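Local structure of glycosylation Associate Protein 2 (Streptococcus agalactiae serotype V, 6OYC) at residues I31-I36 with Q68-E73; I60-L65 with R120-G125; A388-K393 with T503-R508; P394-G399 with S469-Y474. The protein probably takes part, within the Gap123 complex, in the glycosylation and secretion of surface proteins through the accessory Sec system. All blocks are in the same frame, centred on the assembly; numbering follows the deposited sequence.

Interaction 1: residues I31-I36 with Q68-E73; sequences IKPDQI and QTYGPE
The phenol oxygen of Y70, whose ring lies against P33, is gripped twice: it donates to the carbonyl of V11, at the end of strand 6-11, and receives the N-H of E67. Pinned at its far end, the ring offers CD2 to P33 CB at 4.1 Å, an oblique approach. CG of Y70 stands anti to its own carbonyl carbon (chi1 -64°), and this brings the ring toward the proline although its CB does not point there.

Three residues further on in each segment, I36 meets E73. CG2 of I36 rests 3.7 Å from E73 O, and the same methyl is 4.2 Å from E73 CB. The glutamate chain bends at chi2 and carries its exposed carboxylate away from the isoleucine, while its carbonyl accepts from S76 OG.

P33 sits inside a turn closed by two bonds. K32 N donates to Q35 OE1 at 2.6 Å, nearly straight and onto a lone pair in the carbonyl plane, and Q35 N returns to K32 O at 2.8 Å. Q35 is the N-cap of helix 36-52.

Both loops leave the ends of strands flanking strand 6-11 in the N-terminal parallel sheet. Across the pair the attraction is van der Waals alone; the directional bonds run within the K32-Q35 turn and from Y70 to strand 6-11 and E67. Those on the hydroxyl probably limit how the ring can shift against P33, while I36 and E73 hold by packing.

Interaction 2: residues I60-L65 with R120-G125; sequences ISALLL and RQFYKG
The F122 ring receives the CB methyl of A62 over one face, 4.1 Å from the ring centroid to A62 CB and 22° off the normal, a CH-pi contact displaced toward the rim. The closest ring atom is CZ, at 3.9 Å from the alanine CB. L64 comes to the same ring differently: its CB lies at the edge, near the ring plane, 4.3 Å from F122 CE2. A further ring, F87, meets F122 edge-to-face. On the outer side of the helix the guanidinium of R120 has K124 CE over one face.

The phenylalanine reaches the strand from the side of its helix. With CG anti to its carbonyl carbon (chi1 -76°), the ring projects past the helix backbone and puts its far end between two residues that point the same way from the strand. L63, between them, points away to the other face of the sheet.

This is a helix laid on a parallel sheet of an alpha/beta layered N-terminal domain: strand 62-65 is the middle strand of five, bonded through its backbone to strands 6-11 and 86-89, and helix 115-125 covers one face. F122 also touches I8 and M26, which extends its buried footprint over two more strands.

The other side of the helix is polar and faces the beta-rich part of the chain. K124 NZ makes salt bridges with E233 and D235, R120 NH2 shares E233 OE2 with it, and Q121 NE2 donates to the carbonyl of G264.

Interaction 3: residues A388-K393 with T503-R508; sequences AIIIGK and TSQYRR
I390 points from its strand toward helix 495-514 and touches two successive residues with its two methyls. CD1 stands almost over the middle of the Y506 ring, 3.7 Å from CD1 to the ring centroid and only 7° off the normal, a CH-pi contact. CG2, the other branch, goes to the helix beside it and meets Q505 CB at 4.2 Å. The delta methyl reaches the ring because CG1 lies anti to the carbonyl carbon (chi1 -57°) and the chain is then extended.

Y506 turns its flat side to the strand with chi1 at -109°, well off a staggered position. Its ring is held from two further directions: OH is hydrogen-bonded to S368 OG, and F502, one turn back, meets the ring edge-to-face. Q505 meets I390 with CB and its backbone O, and its amide leads away.

Strand 388-392 lies inside the mixed sheet of a domain related to the alpha/beta hydrolases, next to strand 365-370, which leads into a GxSxG-like turn. I390 lies close to that possible nucleophile elbow without touching it. The contact fastens the C-terminal helix to the sheet by dispersion and a CH-pi interaction, with the one polar atom of the tyrosine side chain spent on S368, so an aromatic face can be buried here without leaving its hydroxyl unpaired.

Interaction 4: residues P394-G399 with S469-Y474; sequences PIFNLG and SDLLQY
F396 and L471 form the close-packed half of this contact, N397 and D470 the looser one. CE2 of the phenylalanine meets CD2 of the leucine at 4.0 Å, the side chains crossing at a slant. L471 gets there with CG anti to its backbone N (chi1 -173°), which swings the branched end off its helix and toward the ring. F396 is buried further by F439, stacked on it, and by A467 and T378.

On the other half N397 ND2 donates to D470 OD2, a long bond at 3.3 Å with an N-H...O angle of 140°. The planes of amide and carboxylate are perpendicular; the oxygen is met nearly end-on to its C-O bond, yet sits 27° out of the amide plane. Such geometry suggests a modest tie, and each group has another partner: T466 OG1 bonds to the same D470 OD2, while W440 NE1 donates to N397 OD1. N397 takes the N-cap position of helix 398-403 without a side-chain capping bond; its amide instead meets D470 and W440. D470 is partly exposed, and its helix neighbours S469 and Q473 face solvent.

On the backbone of the same segment, D464 OD2 accepts both N-H groups, of F396 and N397, and so steadies the turn leading out of strand 388-392. The whole lies where that turn passes between helix 467-473 and helix 372-381, with helix 429-444 supplying F439 and W440 alongside.

Going from the N terminus, residues 31-36 open interaction 1 and 60-65 open interaction 2 before 68-73 close the first; 120-125 close the second, so the two loops cross. They touch where Y70 OH lies 3.3 Å from L65 CA, and together they tie loops at one end of the N-terminal parallel sheet and a helix on its face. Much later, 388-393 open interaction 3 and run directly into 394-399, which open interaction 4; 469-474 close that loop before 503-508 close the outer one, so interaction 4 is nested. Interaction 3 joins strand 388-392 to the C-terminal helix 495-514, and interaction 4 joins the loop after that strand to helix 467-473.

Interaction 1: residues I31-I36 with Q68-E73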
# COMPACT_ATOMS: atom_id res chain seq x y z
N ILE B 31 -25.42 -19.29 11.37
CA ILE B 31 -26.13 -20.43 10.81
C ILE B 31 -25.30 -21.69 11.02
O ILE B 31 -24.06 -21.67 10.98
CB ILE B 31 -26.45 -20.27 9.30
CG1 ILE B 31 -25.18 -20.00 8.50
CG2 ILE B 31 -27.48 -19.17 9.08
CD1 ILE B 31 -25.43 -19.89 7.01
N LYS B 32 -26.00 -22.80 11.25
CA LYS B 32 -25.36 -24.10 11.25
C LYS B 32 -24.92 -24.45 9.84
O LYS B 32 -25.47 -23.93 8.86
CB LYS B 32 -26.31 -25.16 11.81
CG LYS B 32 -26.75 -24.91 13.25
CD LYS B 32 -25.69 -25.37 14.25
CE LYS B 32 -26.30 -25.97 15.51
NZ LYS B 32 -25.38 -26.99 16.09
N PRO B 33 -23.91 -25.31 9.69
CA PRO B 33 -23.43 -25.64 8.35
C PRO B 33 -24.49 -26.24 7.45
O PRO B 33 -24.44 -26.06 6.23
CB PRO B 33 -22.29 -26.64 8.64
CG PRO B 33 -21.83 -26.29 10.00
CD PRO B 33 -23.07 -25.89 10.75
N ASP B 34 -25.48 -26.94 8.01
CA ASP B 34 -26.59 -27.48 7.23
C ASP B 34 -27.63 -26.42 6.87
O ASP B 34 -28.64 -26.77 6.25
CB ASP B 34 -27.27 -28.59 8.02
CG ASP B 34 -27.59 -28.16 9.43
OD1 ASP B 34 -28.61 -27.45 9.62
OD2 ASP B 34 -26.80 -28.48 10.35
N GLN B 35 -27.44 -25.16 7.26
CA GLN B 35 -28.42 -24.12 6.98
C GLN B 35 -28.00 -23.22 5.84
O GLN B 35 -28.69 -22.22 5.57
CB GLN B 35 -28.66 -23.26 8.23
CG GLN B 35 -29.31 -23.96 9.37
CD GLN B 35 -29.56 -23.01 10.52
OE1 GLN B 35 -28.64 -22.63 11.25
NE2 GLN B 35 -30.81 -22.59 10.67
N ILE B 36 -26.90 -23.53 5.16
CA ILE B 36 -26.37 -22.64 4.14
C ILE B 36 -27.39 -22.39 3.04
O ILE B 36 -27.53 -21.25 2.55
CB ILE B 36 -25.06 -23.22 3.58
CG1 ILE B 36 -23.99 -23.15 4.65
CG2 ILE B 36 -24.63 -22.44 2.34
CD1 ILE B 36 -22.64 -23.67 4.19
N GLN B 68 -13.58 -27.34 10.59
CA GLN B 68 -12.49 -27.76 9.72
C GLN B 68 -12.97 -28.03 8.30
O GLN B 68 -12.33 -27.61 7.33
CB GLN B 68 -11.80 -29.00 10.28
CG GLN B 68 -10.85 -29.58 9.26
CD GLN B 68 -9.72 -30.34 9.88
OE1 GLN B 68 -8.55 -30.01 9.67
NE2 GLN B 68 -10.05 -31.37 10.65
N THR B 69 -14.11 -28.70 8.17
CA THR B 69 -14.58 -29.18 6.88
C THR B 69 -16.05 -28.86 6.70
O THR B 69 -16.85 -29.04 7.63
CB THR B 69 -14.35 -30.70 6.78
OG1 THR B 69 -12.97 -30.99 7.04
CG2 THR B 69 -14.76 -31.22 5.39
N TYR B 70 -16.42 -28.38 5.52
CA TYR B 70 -17.82 -28.17 5.20
C TYR B 70 -18.22 -29.07 4.04
O TYR B 70 -17.38 -29.52 3.26
CB TYR B 70 -18.11 -26.71 4.83
CG TYR B 70 -17.88 -25.77 5.99
CD1 TYR B 70 -16.60 -25.46 6.40
CD2 TYR B 70 -18.95 -25.22 6.69
CE1 TYR B 70 -16.37 -24.62 7.46
CE2 TYR B 70 -18.73 -24.38 7.76
CZ TYR B 70 -17.44 -24.09 8.14
OH TYR B 70 -17.19 -23.27 9.19
N GLY B 71 -19.52 -29.34 3.93
CA GLY B 71 -20.05 -30.00 2.79
C GLY B 71 -19.99 -29.13 1.55
O GLY B 71 -19.55 -27.98 1.58
N PRO B 72 -20.47 -29.68 0.42
CA PRO B 72 -20.35 -28.95 -0.85
C PRO B 72 -21.10 -27.63 -0.88
O PRO B 72 -20.78 -26.77 -1.70
CB PRO B 72 -20.92 -29.94 -1.89
CG PRO B 72 -21.11 -31.26 -1.17
CD PRO B 72 -21.16 -30.98 0.30
N GLU B 73 -22.10 -27.44 -0.02
CA GLU B 73 -22.88 -26.20 -0.06
C GLU B 73 -22.06 -24.94 0.24
O GLU B 73 -22.44 -23.86 -0.22
CB GLU B 73 -24.05 -26.30 0.90
CG GLU B 73 -25.00 -27.44 0.57
CD GLU B 73 -24.64 -28.74 1.29
OE1 GLU B 73 -25.50 -29.64 1.32
OE2 GLU B 73 -23.50 -28.85 1.81

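Interaction 2: residues I60-L65 with R120-G125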
# COMPACT_ATOMS: atom_id res chain seq x y z
N ILE B 60 -22.57 -7.53 4.51
CA ILE B 60 -22.00 -8.51 5.44
C ILE B 60 -20.49 -8.44 5.26
O ILE B 60 -19.97 -8.76 4.19
CB ILE B 60 -22.54 -9.92 5.21
CG1 ILE B 60 -24.07 -9.93 5.25
CG2 ILE B 60 -21.98 -10.86 6.28
CD1 ILE B 60 -24.69 -11.31 5.08
N SER B 61 -19.79 -8.02 6.31
CA SER B 61 -18.40 -7.62 6.16
C SER B 61 -17.41 -8.77 6.33
O SER B 61 -16.24 -8.64 5.94
CB SER B 61 -18.07 -6.51 7.17
OG SER B 61 -18.64 -5.29 6.74
N ALA B 62 -17.85 -9.90 6.88
CA ALA B 62 -16.95 -11.04 6.98
C ALA B 62 -17.76 -12.33 7.04
O ALA B 62 -18.90 -12.36 7.52
CB ALA B 62 -16.03 -10.94 8.21
N LEU B 63 -17.14 -13.39 6.54
CA LEU B 63 -17.64 -14.75 6.67
C LEU B 63 -16.70 -15.48 7.62
O LEU B 63 -15.51 -15.63 7.32
CB LEU B 63 -17.70 -15.45 5.31
CG LEU B 63 -18.01 -16.95 5.32
CD1 LEU B 63 -19.37 -17.19 5.95
CD2 LEU B 63 -17.93 -17.56 3.89
N LEU B 64 -17.22 -15.93 8.75
CA LEU B 64 -16.40 -16.58 9.76
C LEU B 64 -16.69 -18.07 9.73
O LEU B 64 -17.80 -18.51 10.04
CB LEU B 64 -16.66 -16.00 11.15
CG LEU B 64 -15.91 -16.76 12.24
CD1 LEU B 64 -14.40 -16.78 11.96
CD2 LEU B 64 -16.22 -16.20 13.61
N LEU B 65 -15.68 -18.85 9.38
CA LEU B 65 -15.82 -20.29 9.25
C LEU B 65 -15.13 -20.93 10.44
O LEU B 65 -13.90 -20.84 10.59
CB LEU B 65 -15.22 -20.77 7.92
CG LEU B 65 -15.88 -20.19 6.66
CD1 LEU B 65 -15.20 -20.68 5.37
CD2 LEU B 65 -17.38 -20.52 6.63
N ARG B 120 -12.53 -8.24 18.07
CA ARG B 120 -12.02 -6.87 18.10
C ARG B 120 -11.52 -6.44 16.72
O ARG B 120 -11.75 -5.31 16.29
CB ARG B 120 -10.89 -6.75 19.14
CG ARG B 120 -10.57 -5.35 19.58
CD ARG B 120 -11.75 -4.74 20.32
NE ARG B 120 -11.49 -3.43 20.91
CZ ARG B 120 -12.45 -2.65 21.42
NH1 ARG B 120 -13.71 -3.05 21.38
NH2 ARG B 120 -12.14 -1.47 21.94
N GLN B 121 -10.82 -7.34 16.02
CA GLN B 121 -10.33 -7.05 14.67
C GLN B 121 -11.49 -6.81 13.69
O GLN B 121 -11.43 -5.90 12.86
CB GLN B 121 -9.45 -8.18 14.16
CG GLN B 121 -8.13 -8.34 14.89
CD GLN B 121 -7.39 -9.62 14.46
OE1 GLN B 121 -7.96 -10.71 14.45
NE2 GLN B 121 -6.13 -9.47 14.09
N PHE B 122 -12.52 -7.65 13.75
CA PHE B 122 -13.73 -7.37 12.99
C PHE B 122 -14.25 -5.97 13.31
O PHE B 122 -14.45 -5.13 12.42
CB PHE B 122 -14.81 -8.42 13.31
CG PHE B 122 -14.60 -9.76 12.65
CD1 PHE B 122 -13.55 -9.97 11.76
CD2 PHE B 122 -15.49 -10.81 12.90
CE1 PHE B 122 -13.38 -11.23 11.14
CE2 PHE B 122 -15.32 -12.07 12.30
CZ PHE B 122 -14.27 -12.28 11.42
N TYR B 123 -14.43 -5.69 14.61
CA TYR B 123 -15.05 -4.44 15.04
C TYR B 123 -14.31 -3.22 14.49
O TYR B 123 -14.94 -2.23 14.11
CB TYR B 123 -15.08 -4.39 16.57
CG TYR B 123 -16.04 -3.35 17.11
CD1 TYR B 123 -17.35 -3.29 16.66
CD2 TYR B 123 -15.64 -2.43 18.08
CE1 TYR B 123 -18.24 -2.37 17.14
CE2 TYR B 123 -16.53 -1.48 18.57
CZ TYR B 123 -17.83 -1.46 18.09
OH TYR B 123 -18.74 -0.55 18.54
N LYS B 124 -12.99 -3.26 14.44
CA LYS B 124 -12.26 -2.05 14.10
C LYS B 124 -11.43 -2.17 12.84
O LYS B 124 -10.73 -1.21 12.48
CB LYS B 124 -11.39 -1.61 15.29
CG LYS B 124 -12.27 -1.13 16.48
CD LYS B 124 -11.53 -0.15 17.39
CE LYS B 124 -12.43 0.31 18.55
NZ LYS B 124 -11.70 1.20 19.53
N GLY B 125 -11.53 -3.29 12.11
CA GLY B 125 -10.64 -3.53 10.99
C GLY B 125 -11.31 -3.79 9.65
O GLY B 125 -10.62 -4.06 8.67

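Interaction 3: residues A388-K393 with T503-R508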
# COMPACT_ATOMS: atom_id res chain seq x y z
N ALA B 388 4.17 -7.92 -21.13
CA ALA B 388 3.84 -6.60 -21.62
C ALA B 388 4.06 -5.56 -20.52
O ALA B 388 3.92 -5.85 -19.33
CB ALA B 388 2.40 -6.54 -22.12
N ILE B 389 4.41 -4.35 -20.95
CA ILE B 389 4.57 -3.20 -20.09
C ILE B 389 3.75 -2.08 -20.71
O ILE B 389 4.10 -1.58 -21.78
CB ILE B 389 6.03 -2.79 -19.94
CG1 ILE B 389 6.77 -3.84 -19.10
CG2 ILE B 389 6.16 -1.40 -19.33
CD1 ILE B 389 8.24 -3.60 -19.01
N ILE B 390 2.64 -1.73 -20.08
CA ILE B 390 1.76 -0.66 -20.55
C ILE B 390 2.05 0.57 -19.70
O ILE B 390 1.77 0.59 -18.49
CB ILE B 390 0.28 -1.05 -20.45
CG1 ILE B 390 0.00 -2.34 -21.22
CG2 ILE B 390 -0.62 0.08 -20.91
CD1 ILE B 390 -1.41 -2.87 -21.03
N ILE B 391 2.60 1.61 -20.30
CA ILE B 391 3.00 2.79 -19.55
C ILE B 391 2.58 4.05 -20.29
O ILE B 391 2.51 4.08 -21.52
CB ILE B 391 4.51 2.78 -19.27
CG1 ILE B 391 5.28 2.37 -20.53
CG2 ILE B 391 4.84 1.81 -18.13
CD1 ILE B 391 6.80 2.58 -20.41
N GLY B 392 2.27 5.09 -19.51
CA GLY B 392 1.92 6.40 -20.04
C GLY B 392 2.58 7.55 -19.30
O GLY B 392 2.57 7.58 -18.06
N LYS B 393 3.12 8.50 -20.05
CA LYS B 393 3.88 9.66 -19.59
C LYS B 393 5.12 9.18 -18.83
O LYS B 393 5.27 9.46 -17.64
CB LYS B 393 3.01 10.57 -18.73
CG LYS B 393 1.67 10.89 -19.38
CD LYS B 393 0.86 11.90 -18.59
CE LYS B 393 -0.24 12.52 -19.43
NZ LYS B 393 -1.10 13.46 -18.66
N THR B 503 -6.65 2.29 -20.40
CA THR B 503 -7.62 1.22 -20.23
C THR B 503 -7.94 0.53 -21.55
O THR B 503 -8.20 -0.68 -21.57
CB THR B 503 -8.90 1.76 -19.58
OG1 THR B 503 -9.89 0.73 -19.57
CG2 THR B 503 -9.45 2.95 -20.34
N SER B 504 -7.92 1.28 -22.67
CA SER B 504 -8.14 0.67 -23.98
C SER B 504 -7.00 -0.27 -24.34
O SER B 504 -7.22 -1.39 -24.81
CB SER B 504 -8.31 1.75 -25.05
OG SER B 504 -7.92 1.28 -26.33
N GLN B 505 -5.76 0.19 -24.13
CA GLN B 505 -4.61 -0.67 -24.39
C GLN B 505 -4.68 -1.95 -23.57
O GLN B 505 -4.25 -3.01 -24.03
CB GLN B 505 -3.33 0.09 -24.11
CG GLN B 505 -2.23 -0.19 -25.10
CD GLN B 505 -2.61 0.14 -26.52
OE1 GLN B 505 -3.42 1.04 -26.77
NE2 GLN B 505 -2.03 -0.58 -27.47
N TYR B 506 -5.22 -1.87 -22.35
CA TYR B 506 -5.39 -3.06 -21.54
C TYR B 506 -6.45 -3.99 -22.12
O TYR B 506 -6.22 -5.20 -22.27
CB TYR B 506 -5.76 -2.66 -20.10
CG TYR B 506 -4.67 -2.89 -19.08
CD1 TYR B 506 -4.31 -4.17 -18.69
CD2 TYR B 506 -4.00 -1.82 -18.49
CE1 TYR B 506 -3.30 -4.38 -17.75
CE2 TYR B 506 -2.99 -2.02 -17.55
CZ TYR B 506 -2.65 -3.30 -17.18
OH TYR B 506 -1.66 -3.53 -16.25
N ARG B 507 -7.64 -3.45 -22.44
CA ARG B 507 -8.75 -4.31 -22.84
C ARG B 507 -8.48 -4.98 -24.18
O ARG B 507 -8.77 -6.16 -24.37
CB ARG B 507 -10.06 -3.51 -22.89
CG ARG B 507 -10.95 -3.69 -21.66
CD ARG B 507 -11.28 -5.17 -21.39
NE ARG B 507 -12.34 -5.32 -20.39
CZ ARG B 507 -12.70 -6.47 -19.84
NH1 ARG B 507 -12.09 -7.60 -20.18
NH2 ARG B 507 -13.68 -6.50 -18.94
N ARG B 508 -7.90 -4.23 -25.13
CA ARG B 508 -7.55 -4.81 -26.42
C ARG B 508 -6.45 -5.85 -26.30
O ARG B 508 -6.37 -6.75 -27.14
CB ARG B 508 -7.14 -3.71 -27.40
CG ARG B 508 -5.64 -3.52 -27.51
CD ARG B 508 -5.25 -2.78 -28.79
NE ARG B 508 -3.87 -3.09 -29.19
CZ ARG B 508 -3.55 -3.79 -30.27
NH1 ARG B 508 -4.51 -4.26 -31.07
NH2 ARG B 508 -2.28 -4.02 -30.56

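Interaction 4: residues P394-G399 with S469-Y474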
# COMPACT_ATOMS: atom_id res chain seq x y z
N PRO B 394 6.03 8.48 -19.52
CA PRO B 394 7.13 7.82 -18.81
C PRO B 394 8.09 8.81 -18.19
O PRO B 394 8.34 9.89 -18.72
CB PRO B 394 7.82 7.01 -19.91
CG PRO B 394 7.54 7.79 -21.17
CD PRO B 394 6.15 8.35 -20.98
N ILE B 395 8.63 8.43 -17.03
CA ILE B 395 9.71 9.14 -16.38
C ILE B 395 10.81 8.13 -16.11
O ILE B 395 10.62 7.20 -15.31
CB ILE B 395 9.28 9.82 -15.07
CG1 ILE B 395 8.03 10.68 -15.31
CG2 ILE B 395 10.42 10.67 -14.53
CD1 ILE B 395 7.43 11.24 -14.05
N PHE B 396 11.96 8.28 -16.78
CA PHE B 396 13.09 7.38 -16.62
C PHE B 396 14.36 8.07 -16.18
O PHE B 396 15.25 7.41 -15.63
CB PHE B 396 13.42 6.62 -17.92
CG PHE B 396 12.27 5.86 -18.54
CD1 PHE B 396 11.28 5.29 -17.76
CD2 PHE B 396 12.21 5.69 -19.92
CE1 PHE B 396 10.22 4.58 -18.35
CE2 PHE B 396 11.17 4.99 -20.52
CZ PHE B 396 10.17 4.43 -19.73
N ASN B 397 14.48 9.37 -16.42
CA ASN B 397 15.72 10.10 -16.16
C ASN B 397 15.47 11.00 -14.95
O ASN B 397 15.14 12.18 -15.09
CB ASN B 397 16.15 10.87 -17.40
CG ASN B 397 16.30 9.97 -18.62
OD1 ASN B 397 17.23 9.16 -18.70
ND2 ASN B 397 15.38 10.09 -19.57
N LEU B 398 15.62 10.42 -13.76
CA LEU B 398 15.28 11.16 -12.54
C LEU B 398 16.28 12.28 -12.29
O LEU B 398 15.88 13.40 -11.94
CB LEU B 398 15.22 10.20 -11.35
CG LEU B 398 13.84 9.59 -11.13
CD1 LEU B 398 13.82 8.68 -9.91
CD2 LEU B 398 12.80 10.69 -11.02
N GLY B 399 17.58 12.01 -12.45
CA GLY B 399 18.58 13.06 -12.38
C GLY B 399 18.30 14.22 -13.32
O GLY B 399 18.57 15.37 -12.98
N SER B 469 12.27 8.39 -26.65
CA SER B 469 13.40 8.23 -27.56
C SER B 469 14.49 7.35 -26.96
O SER B 469 14.94 6.39 -27.59
CB SER B 469 13.98 9.60 -27.94
OG SER B 469 12.95 10.56 -28.07
N ASP B 470 14.91 7.67 -25.73
CA ASP B 470 15.95 6.89 -25.07
C ASP B 470 15.63 5.41 -25.05
O ASP B 470 16.53 4.57 -25.15
CB ASP B 470 16.13 7.36 -23.64
CG ASP B 470 16.79 8.68 -23.55
OD1 ASP B 470 17.44 9.07 -24.55
OD2 ASP B 470 16.65 9.34 -22.51
N LEU B 471 14.34 5.08 -24.92
CA LEU B 471 13.95 3.68 -24.79
C LEU B 471 14.14 2.93 -26.11
O LEU B 471 14.61 1.79 -26.12
CB LEU B 471 12.50 3.60 -24.31
CG LEU B 471 12.04 2.18 -23.98
CD1 LEU B 471 13.03 1.53 -23.02
CD2 LEU B 471 10.64 2.21 -23.40
N LEU B 472 13.78 3.56 -27.24
CA LEU B 472 13.99 2.93 -28.53
C LEU B 472 15.47 2.67 -28.78
O LEU B 472 15.85 1.59 -29.26
CB LEU B 472 13.42 3.80 -29.64
CG LEU B 472 11.93 4.11 -29.51
CD1 LEU B 472 11.65 5.52 -29.97
CD2 LEU B 472 11.13 3.12 -30.32
N GLN B 473 16.32 3.64 -28.44
CA GLN B 473 17.76 3.49 -28.67
C GLN B 473 18.31 2.21 -28.05
O GLN B 473 19.28 1.65 -28.56
CB GLN B 473 18.50 4.72 -28.12
CG GLN B 473 18.15 6.02 -28.83
CD GLN B 473 19.00 7.21 -28.39
OE1 GLN B 473 20.22 7.09 -28.22
NE2 GLN B 473 18.35 8.36 -28.19
N TYR B 474 17.69 1.73 -26.97
CA TYR B 474 18.18 0.52 -26.31
C TYR B 474 17.71 -0.75 -26.98
O TYR B 474 18.14 -1.84 -26.57
CB TYR B 474 17.77 0.51 -24.84
CG TYR B 474 18.91 0.98 -23.98
CD1 TYR B 474 19.02 2.31 -23.59
CD2 TYR B 474 19.91 0.09 -23.60
CE1 TYR B 474 20.08 2.75 -22.81
CE2 TYR B 474 20.97 0.52 -22.83
CZ TYR B 474 21.05 1.85 -22.43
OH TYR B 474 22.11 2.28 -21.66